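Local structure of protein YrdA (Escherichia coli, 3TIO) at residues D21-V26 / I38-V43; G83-V88 / G100-V105; G108-D113 / G126-Q131. The protein binds zinc and is a trimeric homologue of the gamma-class carbonic anhydrases, with a precise role that is less certain. The protein carries 1 engineered substitution. One frame throughout, in Å; residues are numbered along the deposited sequence.

Contact 1: residues D21-V26 / I38-V43; sequences DDSSVV and IWPLVV
The side chain of Asp21 crosses the ring of Pro40 at about a right angle, CG to CG 3.5 Å. With CG anti to the backbone N (chi1 -165°), the carboxylate also reaches Ser23: OD2 takes Ser23 N, closing an Asx turn, and the hydroxyl, Ser23 OG, at 2.6 Å, the two donors arriving from opposite faces of its plane. While donating to Asp21, Ser23 OG accepts from Leu41 N at 3.0 Å. Ser24 repeats the trick one residue on: OG donates to Trp39 O at 2.6 Å and receives Val42 N at 3.0 Å. The type I turn Asp21 to Ser24 is a corner of the left-handed parallel beta-helix, and here it is fastened to the next coil by hydroxyls as much as by backbone. An alanine in place of Asp21 would remove the shared acceptor and would probably set the Ser23 hydroxyl free to turn from Leu41, opening a gap over the proline ring. Backbone bonds from Asp21 N to Ile38 O and from Val25 N to Val42 O bracket the corner. Leu41 brings CD2 to 3.6 Å from Ser23 O, and packs on Val43 of the second subunit and Leu41 of the third.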
loop_
_atom_site.group_PDB
_atom_site.type_symbol
_atom_site.label_atom_id
_atom_site.label_comp_id
_atom_site.label_asym_id
_atom_site.label_seq_id
_atom_site.Cartn_x
_atom_site.Cartn_y
_atom_site.Cartn_z
ATOM N N ASP A 21 -7.479 -15.599 -0.155
ATOM C CA ASP A 21 -6.086 -16.008 -0.039
ATOM C C ASP A 21 -5.677 -16.211 1.415
ATOM O O ASP A 21 -6.084 -15.458 2.296
ATOM C CB ASP A 21 -5.163 -14.973 -0.671
ATOM C CG ASP A 21 -3.772 -15.518 -0.907
ATOM O OD1 ASP A 21 -3.596 -16.272 -1.887
ATOM O OD2 ASP A 21 -2.866 -15.214 -0.107
ATOM N N ASP A 22 -4.851 -17.225 1.654
ATOM C CA ASP A 22 -4.385 -17.531 3.000
ATOM C C ASP A 22 -3.616 -16.386 3.657
ATOM O O ASP A 22 -3.497 -16.343 4.877
ATOM C CB ASP A 22 -3.499 -18.786 2.985
ATOM C CG ASP A 22 -4.247 -20.029 2.540
ATOM O OD1 ASP A 22 -5.324 -20.312 3.106
ATOM O OD2 ASP A 22 -3.755 -20.727 1.628
ATOM N N SER A 23 -3.097 -15.458 2.854
ATOM C CA SER A 23 -2.332 -14.336 3.395
ATOM C C SER A 23 -3.187 -13.115 3.718
ATOM O O SER A 23 -2.679 -12.114 4.222
ATOM C CB SER A 23 -1.238 -13.918 2.409
ATOM O OG SER A 23 -1.795 -13.285 1.269
ATOM N N SER A 24 -4.481 -13.194 3.431
ATOM C CA SER A 24 -5.363 -12.064 3.685
ATOM C C SER A 24 -6.051 -12.096 5.043
ATOM O O SER A 24 -6.045 -13.113 5.740
ATOM C CB SER A 24 -6.368 -11.943 2.546
ATOM O OG SER A 24 -5.668 -11.580 1.361
ATOM N N VAL A 25 -6.635 -10.961 5.412
ATOM C CA VAL A 25 -7.276 -10.796 6.708
ATOM C C VAL A 25 -8.682 -10.225 6.561
ATOM O O VAL A 25 -8.851 -9.109 6.079
ATOM C CB VAL A 25 -6.432 -9.834 7.582
ATOM C CG1 VAL A 25 -7.009 -9.746 8.982
ATOM C CG2 VAL A 25 -4.980 -10.301 7.617
ATOM N N VAL A 26 -9.683 -10.995 6.980
ATOM C CA VAL A 26 -11.079 -10.573 6.904
ATOM C C VAL A 26 -11.622 -10.577 8.332
ATOM O O VAL A 26 -11.707 -11.628 8.977
ATOM C CB VAL A 26 -11.895 -11.527 6.004
ATOM C CG1 VAL A 26 -13.327 -11.031 5.873
ATOM C CG2 VAL A 26 -11.249 -11.615 4.630
ATOM N N ILE A 38 -10.921 -12.780 -3.061
ATOM C CA ILE A 38 -10.091 -11.892 -2.250
ATOM C C ILE A 38 -8.662 -12.382 -2.433
ATOM O O ILE A 38 -8.294 -13.461 -1.967
ATOM C CB ILE A 38 -10.470 -11.964 -0.757
ATOM C CG1 ILE A 38 -11.974 -11.723 -0.583
ATOM C CG2 ILE A 38 -9.667 -10.942 0.034
ATOM C CD1 ILE A 38 -12.479 -10.425 -1.185
ATOM N N TRP A 39 -7.863 -11.573 -3.115
ATOM C CA TRP A 39 -6.489 -11.933 -3.421
ATOM C C TRP A 39 -5.484 -11.665 -2.290
ATOM O O TRP A 39 -5.855 -11.170 -1.228
ATOM C CB TRP A 39 -6.121 -11.261 -4.748
ATOM C CG TRP A 39 -7.018 -11.790 -5.848
ATOM C CD1 TRP A 39 -8.319 -11.436 -6.091
ATOM C CD2 TRP A 39 -6.728 -12.873 -6.738
ATOM N NE1 TRP A 39 -8.856 -12.241 -7.069
ATOM C CE2 TRP A 39 -7.902 -13.132 -7.483
ATOM C CE3 TRP A 39 -5.591 -13.659 -6.971
ATOM C CZ2 TRP A 39 -7.968 -14.144 -8.450
ATOM C CZ3 TRP A 39 -5.658 -14.664 -7.927
ATOM C CH2 TRP A 39 -6.839 -14.898 -8.655
ATOM N N PRO A 40 -4.202 -12.025 -2.493
ATOM C CA PRO A 40 -3.161 -11.833 -1.478
ATOM C C PRO A 40 -3.020 -10.483 -0.792
ATOM O O PRO A 40 -3.211 -9.429 -1.397
ATOM C CB PRO A 40 -1.880 -12.209 -2.221
ATOM C CG PRO A 40 -2.343 -13.277 -3.140
ATOM C CD PRO A 40 -3.643 -12.708 -3.676
ATOM N N LEU A 41 -2.653 -10.560 0.484
ATOM C CA LEU A 41 -2.399 -9.410 1.344
ATOM C C LEU A 41 -3.457 -8.318 1.324
ATOM O O LEU A 41 -3.154 -7.124 1.232
ATOM C CB LEU A 41 -1.015 -8.828 1.026
ATOM C CG LEU A 41 0.154 -9.787 1.294
ATOM C CD1 LEU A 41 1.470 -9.055 1.084
ATOM C CD2 LEU A 41 0.082 -10.316 2.716
ATOM N N VAL A 42 -4.709 -8.745 1.416
ATOM C CA VAL A 42 -5.834 -7.827 1.452
ATOM C C VAL A 42 -6.377 -7.808 2.874
ATOM O O VAL A 42 -6.369 -8.832 3.561
ATOM C CB VAL A 42 -6.971 -8.291 0.501
ATOM C CG1 VAL A 42 -8.264 -7.525 0.800
ATOM C CG2 VAL A 42 -6.559 -8.079 -0.946
ATOM N N VAL A 43 -6.811 -6.636 3.322
ATOM C CA VAL A 43 -7.425 -6.513 4.636
ATOM C C VAL A 43 -8.828 -5.967 4.416
ATOM O O VAL A 43 -9.007 -4.981 3.704
ATOM C CB VAL A 43 -6.692 -5.517 5.567
ATOM C CG1 VAL A 43 -7.379 -5.489 6.937
ATOM C CG2 VAL A 43 -5.235 -5.900 5.711
#

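Contact 2: residues G83-V88 / G100-V105; sequences GEDVTV and GNRVLV
Gly100 O lies 3.2 Å from Gly83 CA, accepts a weak bond from Gly83 N, and meets Val86 CG2 at 3.1 Å; a CB on Gly83 would collide with this oxygen and with Asn101 OD1. Next, Asn101 runs alongside Glu84, pointing the same way, its CG beside the backbone N (chi1 -53°). That places OD1 2.8 Å from Glu84 N, which meets it in the amide plane on a lone pair, nearly straight at 173°. Arg102 N returns to Glu84 O, while its CG rests against Asp85 CB. The guanidinium takes a water at its edge through NH1, and that water donates to Asp85 OD1; the charged groups themselves stay 5.4 Å apart (Asp85 OD1 to Arg102 NH1), and each has a salt bridge to another partner, Asp85 to Arg56 and Arg102 to Asp120. Val103 O receives Thr87 N. Leu104 then lies side by side with Thr87, CG to CB 4.1 Å, and Val105 N binds Thr87 O at 2.8 Å, in parallel beta register. Among its neighbours in this left-handed beta-helix, strand 103-105 runs between strands 87-88 and 121-123, and helix 154-176 packs along the Leu104 face, where Ser163 also bonds Thr87 OG1.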
loop_
_atom_site.group_PDB
_atom_site.type_symbol
_atom_site.label_atom_id
_atom_site.label_comp_id
_atom_site.label_asym_id
_atom_site.label_seq_id
_atom_site.Cartn_x
_atom_site.Cartn_y
_atom_site.Cartn_z
ATOM N N GLY A 83 -21.021 -3.420 -5.304
ATOM C CA GLY A 83 -21.940 -4.207 -6.110
ATOM C C GLY A 83 -21.389 -5.481 -6.723
ATOM O O GLY A 83 -20.393 -6.036 -6.253
ATOM N N GLU A 84 -22.049 -5.945 -7.782
ATOM C CA GLU A 84 -21.648 -7.169 -8.474
ATOM C C GLU A 84 -20.787 -6.873 -9.699
ATOM O O GLU A 84 -20.857 -5.788 -10.274
ATOM C CB GLU A 84 -22.884 -7.955 -8.924
ATOM C CG GLU A 84 -23.946 -8.145 -7.857
ATOM C CD GLU A 84 -25.072 -9.051 -8.322
ATOM O OE1 GLU A 84 -25.478 -8.937 -9.497
ATOM O OE2 GLU A 84 -25.553 -9.870 -7.510
ATOM N N ASP A 85 -19.988 -7.858 -10.101
ATOM C CA ASP A 85 -19.118 -7.729 -11.266
ATOM C C ASP A 85 -18.208 -6.506 -11.170
ATOM O O ASP A 85 -17.945 -5.827 -12.165
ATOM C CB ASP A 85 -19.960 -7.654 -12.542
ATOM C CG ASP A 85 -20.769 -8.913 -12.781
ATOM O OD1 ASP A 85 -21.977 -8.798 -13.079
ATOM O OD2 ASP A 85 -20.199 -10.019 -12.675
ATOM N N VAL A 86 -17.733 -6.230 -9.962
ATOM C CA VAL A 86 -16.843 -5.099 -9.735
ATOM C C VAL A 86 -15.403 -5.585 -9.692
ATOM O O VAL A 86 -15.105 -6.623 -9.104
ATOM C CB VAL A 86 -17.164 -4.382 -8.406
ATOM C CG1 VAL A 86 -16.083 -3.347 -8.087
ATOM C CG2 VAL A 86 -18.521 -3.706 -8.503
ATOM N N THR A 87 -14.522 -4.829 -10.335
ATOM C CA THR A 87 -13.104 -5.148 -10.359
ATOM C C THR A 87 -12.374 -4.107 -9.516
ATOM O O THR A 87 -12.251 -2.951 -9.916
ATOM C CB THR A 87 -12.554 -5.128 -11.802
ATOM O OG1 THR A 87 -13.152 -6.197 -12.549
ATOM C CG2 THR A 87 -11.036 -5.302 -11.807
ATOM N N VAL A 88 -11.926 -4.511 -8.333
ATOM C CA VAL A 88 -11.188 -3.610 -7.457
ATOM C C VAL A 88 -9.712 -3.927 -7.660
ATOM O O VAL A 88 -9.223 -4.975 -7.237
ATOM C CB VAL A 88 -11.590 -3.810 -5.984
ATOM C CG1 VAL A 88 -10.752 -2.910 -5.080
ATOM C CG2 VAL A 88 -13.075 -3.492 -5.815
ATOM N N GLY A 100 -21.371 0.766 -7.287
ATOM C CA GLY A 100 -22.421 0.041 -7.977
ATOM C C GLY A 100 -21.954 -1.239 -8.639
ATOM O O GLY A 100 -21.012 -1.883 -8.181
ATOM N N ASN A 101 -22.621 -1.604 -9.730
ATOM C CA ASN A 101 -22.291 -2.814 -10.469
ATOM C C ASN A 101 -21.447 -2.507 -11.697
ATOM O O ASN A 101 -21.554 -1.429 -12.282
ATOM C CB ASN A 101 -23.577 -3.527 -10.903
ATOM C CG ASN A 101 -24.520 -3.784 -9.747
ATOM O OD1 ASN A 101 -24.134 -4.363 -8.735
ATOM N ND2 ASN A 101 -25.772 -3.355 -9.895
ATOM N N ARG A 102 -20.610 -3.466 -12.080
ATOM C CA ARG A 102 -19.748 -3.332 -13.248
ATOM C C ARG A 102 -18.917 -2.056 -13.202
ATOM O O ARG A 102 -19.047 -1.177 -14.054
ATOM C CB ARG A 102 -20.591 -3.370 -14.526
ATOM C CG ARG A 102 -21.446 -4.629 -14.657
ATOM C CD ARG A 102 -22.277 -4.605 -15.935
ATOM N NE ARG A 102 -23.164 -3.448 -15.976
ATOM C CZ ARG A 102 -24.265 -3.317 -15.242
ATOM N NH1 ARG A 102 -24.630 -4.281 -14.408
ATOM N NH2 ARG A 102 -24.989 -2.210 -15.324
ATOM N N VAL A 103 -18.075 -1.963 -12.181
ATOM C CA VAL A 103 -17.192 -0.820 -11.997
ATOM C C VAL A 103 -15.766 -1.338 -11.920
ATOM O O VAL A 103 -15.513 -2.380 -11.325
ATOM C CB VAL A 103 -17.500 -0.067 -10.682
ATOM C CG1 VAL A 103 -16.450 1.020 -10.435
ATOM C CG2 VAL A 103 -18.888 0.547 -10.751
ATOM N N LEU A 104 -14.844 -0.617 -12.541
ATOM C CA LEU A 104 -13.443 -0.999 -12.486
ATOM C C LEU A 104 -12.717 0.121 -11.752
ATOM O O LEU A 104 -12.727 1.275 -12.193
ATOM C CB LEU A 104 -12.866 -1.181 -13.894
ATOM C CG LEU A 104 -11.452 -1.772 -13.943
ATOM C CD1 LEU A 104 -11.232 -2.486 -15.270
ATOM C CD2 LEU A 104 -10.422 -0.670 -13.739
ATOM N N VAL A 105 -12.125 -0.216 -10.611
ATOM C CA VAL A 105 -11.384 0.759 -9.819
ATOM C C VAL A 105 -9.899 0.526 -10.085
ATOM O O VAL A 105 -9.335 -0.476 -9.648
ATOM C CB VAL A 105 -11.665 0.597 -8.305
ATOM C CG1 VAL A 105 -10.977 1.719 -7.536
ATOM C CG2 VAL A 105 -13.174 0.612 -8.036
HETATM O O HOH W 1 -23.752 -6.861 -13.739
#

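Contact 3: residues G108-D113 / G126-Q131; sequences GSILLD and GSLVPQ
Ser109 OG takes part in two bonds: it accepts from Ser127 N at 3.2 Å, across the contact, and donates to Gly106 O. Ser127 repeats this one coil later, its OG bonding to Gly124 O and weakly to Gly143 N. Gly108 and Gly126 precede the two serines, each with a positive phi that favours glycine. From here the segments run parallel, their end-to-end directions 2° apart. Ser127 O receives Ile110 N at 2.8 Å and is also approached by Ser109 CA at 3.1 Å; Ile110 O then takes Val129 N at 2.8 Å, and Val129 O takes Leu112 N. These are successive coils of the left-handed beta-helix, within the hexapeptide-repeat region. Side chains sort by face. Leu111 CG, beside its own backbone N (chi1 -85°), lies 3.8 Å from Val129 CG2, the pair crossing obliquely, with Leu94 and Val146 nearby. On the other face Ile110 and Leu128 stand in line, packing on Gly108 and Ala125 of the third subunit, and Leu112 CD1 reaches Leu128 CD2 at 4.2 Å. Leu112 CB also rests on Gln131 CG, 3.7 Å away. The carboxylate of Asp113 has its partners outside the two segments: OD1 bonds Thr68 OG1 and, weakly, His95 ND1; since His95 is a zinc ligand, this is consistent with a second-shell role. Three backbone bonds and one serine hydroxyl thus tie the coils, leaving aliphatic groups to pack inside and against the next subunit, while Asp113 alone probably links the contact to the metal site.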
loop_
_atom_site.group_PDB
_atom_site.type_symbol
_atom_site.label_atom_id
_atom_site.label_comp_id
_atom_site.label_asym_id
_atom_site.label_seq_id
_atom_site.Cartn_x
_atom_site.Cartn_y
_atom_site.Cartn_z
ATOM N N GLY A 108 -4.191 1.161 -7.177
ATOM C CA GLY A 108 -3.609 2.259 -6.427
ATOM C C GLY A 108 -4.537 3.421 -6.123
ATOM O O GLY A 108 -4.112 4.420 -5.543
ATOM N N SER A 109 -5.802 3.308 -6.508
ATOM C CA SER A 109 -6.749 4.389 -6.256
ATOM C C SER A 109 -7.226 4.436 -4.812
ATOM O O SER A 109 -7.123 3.453 -4.074
ATOM C CB SER A 109 -7.960 4.263 -7.179
ATOM O OG SER A 109 -7.576 4.456 -8.527
ATOM N N ILE A 110 -7.753 5.593 -4.421
ATOM C CA ILE A 110 -8.269 5.810 -3.074
ATOM C C ILE A 110 -9.687 6.367 -3.185
ATOM O O ILE A 110 -9.894 7.414 -3.798
ATOM C CB ILE A 110 -7.402 6.833 -2.291
ATOM C CG1 ILE A 110 -5.974 6.307 -2.131
ATOM C CG2 ILE A 110 -8.022 7.105 -0.929
ATOM C CD1 ILE A 110 -5.031 7.290 -1.453
ATOM N N LEU A 111 -10.660 5.662 -2.615
ATOM C CA LEU A 111 -12.053 6.112 -2.635
ATOM C C LEU A 111 -12.444 6.415 -1.196
ATOM O O LEU A 111 -12.425 5.529 -0.335
ATOM C CB LEU A 111 -12.964 5.036 -3.237
ATOM C CG LEU A 111 -13.084 5.013 -4.769
ATOM C CD1 LEU A 111 -11.727 4.778 -5.411
ATOM C CD2 LEU A 111 -14.062 3.925 -5.182
ATOM N N LEU A 112 -12.794 7.671 -0.936
ATOM C CA LEU A 112 -13.125 8.108 0.412
ATOM C C LEU A 112 -14.577 8.000 0.845
ATOM O O LEU A 112 -15.472 7.720 0.049
ATOM C CB LEU A 112 -12.621 9.538 0.614
ATOM C CG LEU A 112 -11.107 9.658 0.409
ATOM C CD1 LEU A 112 -10.682 11.118 0.490
ATOM C CD2 LEU A 112 -10.379 8.812 1.453
ATOM N N ASP A 113 -14.788 8.239 2.133
ATOM C CA ASP A 113 -16.101 8.142 2.753
ATOM C C ASP A 113 -17.211 8.911 2.059
ATOM O O ASP A 113 -17.045 10.068 1.678
ATOM C CB ASP A 113 -16.001 8.594 4.206
ATOM C CG ASP A 113 -14.946 7.831 4.971
ATOM O OD1 ASP A 113 -15.312 6.943 5.763
ATOM O OD2 ASP A 113 -13.751 8.117 4.765
ATOM N N GLY A 126 -4.294 5.064 -9.756
ATOM C CA GLY A 126 -3.755 6.164 -8.970
ATOM C C GLY A 126 -4.657 7.358 -8.745
ATOM O O GLY A 126 -4.180 8.456 -8.447
ATOM N N SER A 127 -5.963 7.150 -8.860
ATOM C CA SER A 127 -6.921 8.229 -8.677
ATOM C C SER A 127 -7.357 8.375 -7.230
ATOM O O SER A 127 -7.177 7.465 -6.420
ATOM C CB SER A 127 -8.167 7.978 -9.530
ATOM O OG SER A 127 -7.867 8.007 -10.912
ATOM N N LEU A 128 -7.920 9.533 -6.911
ATOM C CA LEU A 128 -8.443 9.782 -5.580
ATOM C C LEU A 128 -9.843 10.359 -5.728
ATOM O O LEU A 128 -10.038 11.393 -6.380
ATOM C CB LEU A 128 -7.550 10.747 -4.793
ATOM C CG LEU A 128 -7.994 10.928 -3.336
ATOM C CD1 LEU A 128 -6.795 11.274 -2.467
ATOM C CD2 LEU A 128 -9.069 11.998 -3.241
ATOM N N VAL A 129 -10.818 9.668 -5.149
ATOM C CA VAL A 129 -12.209 10.106 -5.191
ATOM C C VAL A 129 -12.530 10.727 -3.836
ATOM O O VAL A 129 -12.578 10.030 -2.815
ATOM C CB VAL A 129 -13.166 8.921 -5.451
ATOM C CG1 VAL A 129 -14.608 9.417 -5.516
ATOM C CG2 VAL A 129 -12.780 8.216 -6.744
ATOM N N PRO A 130 -12.747 12.052 -3.809
ATOM C CA PRO A 130 -13.061 12.805 -2.588
ATOM C C PRO A 130 -14.311 12.326 -1.858
ATOM O O PRO A 130 -15.171 11.664 -2.436
ATOM C CB PRO A 130 -13.223 14.239 -3.096
ATOM C CG PRO A 130 -12.372 14.275 -4.321
ATOM C CD PRO A 130 -12.684 12.954 -4.971
ATOM N N GLN A 131 -14.411 12.685 -0.581
ATOM C CA GLN A 131 -15.561 12.308 0.226
ATOM C C GLN A 131 -16.859 12.816 -0.393
ATOM O O GLN A 131 -16.926 13.944 -0.891
ATOM C CB GLN A 131 -15.429 12.871 1.644
ATOM C CG GLN A 131 -14.224 12.361 2.416
ATOM C CD GLN A 131 -14.175 12.899 3.834
ATOM O OE1 GLN A 131 -15.090 12.676 4.627
ATOM N NE2 GLN A 131 -13.105 13.616 4.159
#

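How the contacts relate
All three contacts join successive coils of one beta-helix. Contact 1 has the largest share of buried residues, lies near the early end and is shared with both other subunits, and polar side-chain bonds do much of its work. Contacts 1 and 3 reach the same parallel sheet, though their nearest atoms are about 11 Å apart; contact 3 rests more on backbone bonds and aliphatic packing and also meets the third subunit. Contact 2 lies on the sheet that also holds strand 37-38, where one segment of contact 1 begins, and packs against helix 154-176; it touches no other chain of the assembly, and carries charged and water-bridged groups at its partly exposed turn. It meets contact 3 directly, Val105 CG1 lying 3.8 Å from Leu111 CD1.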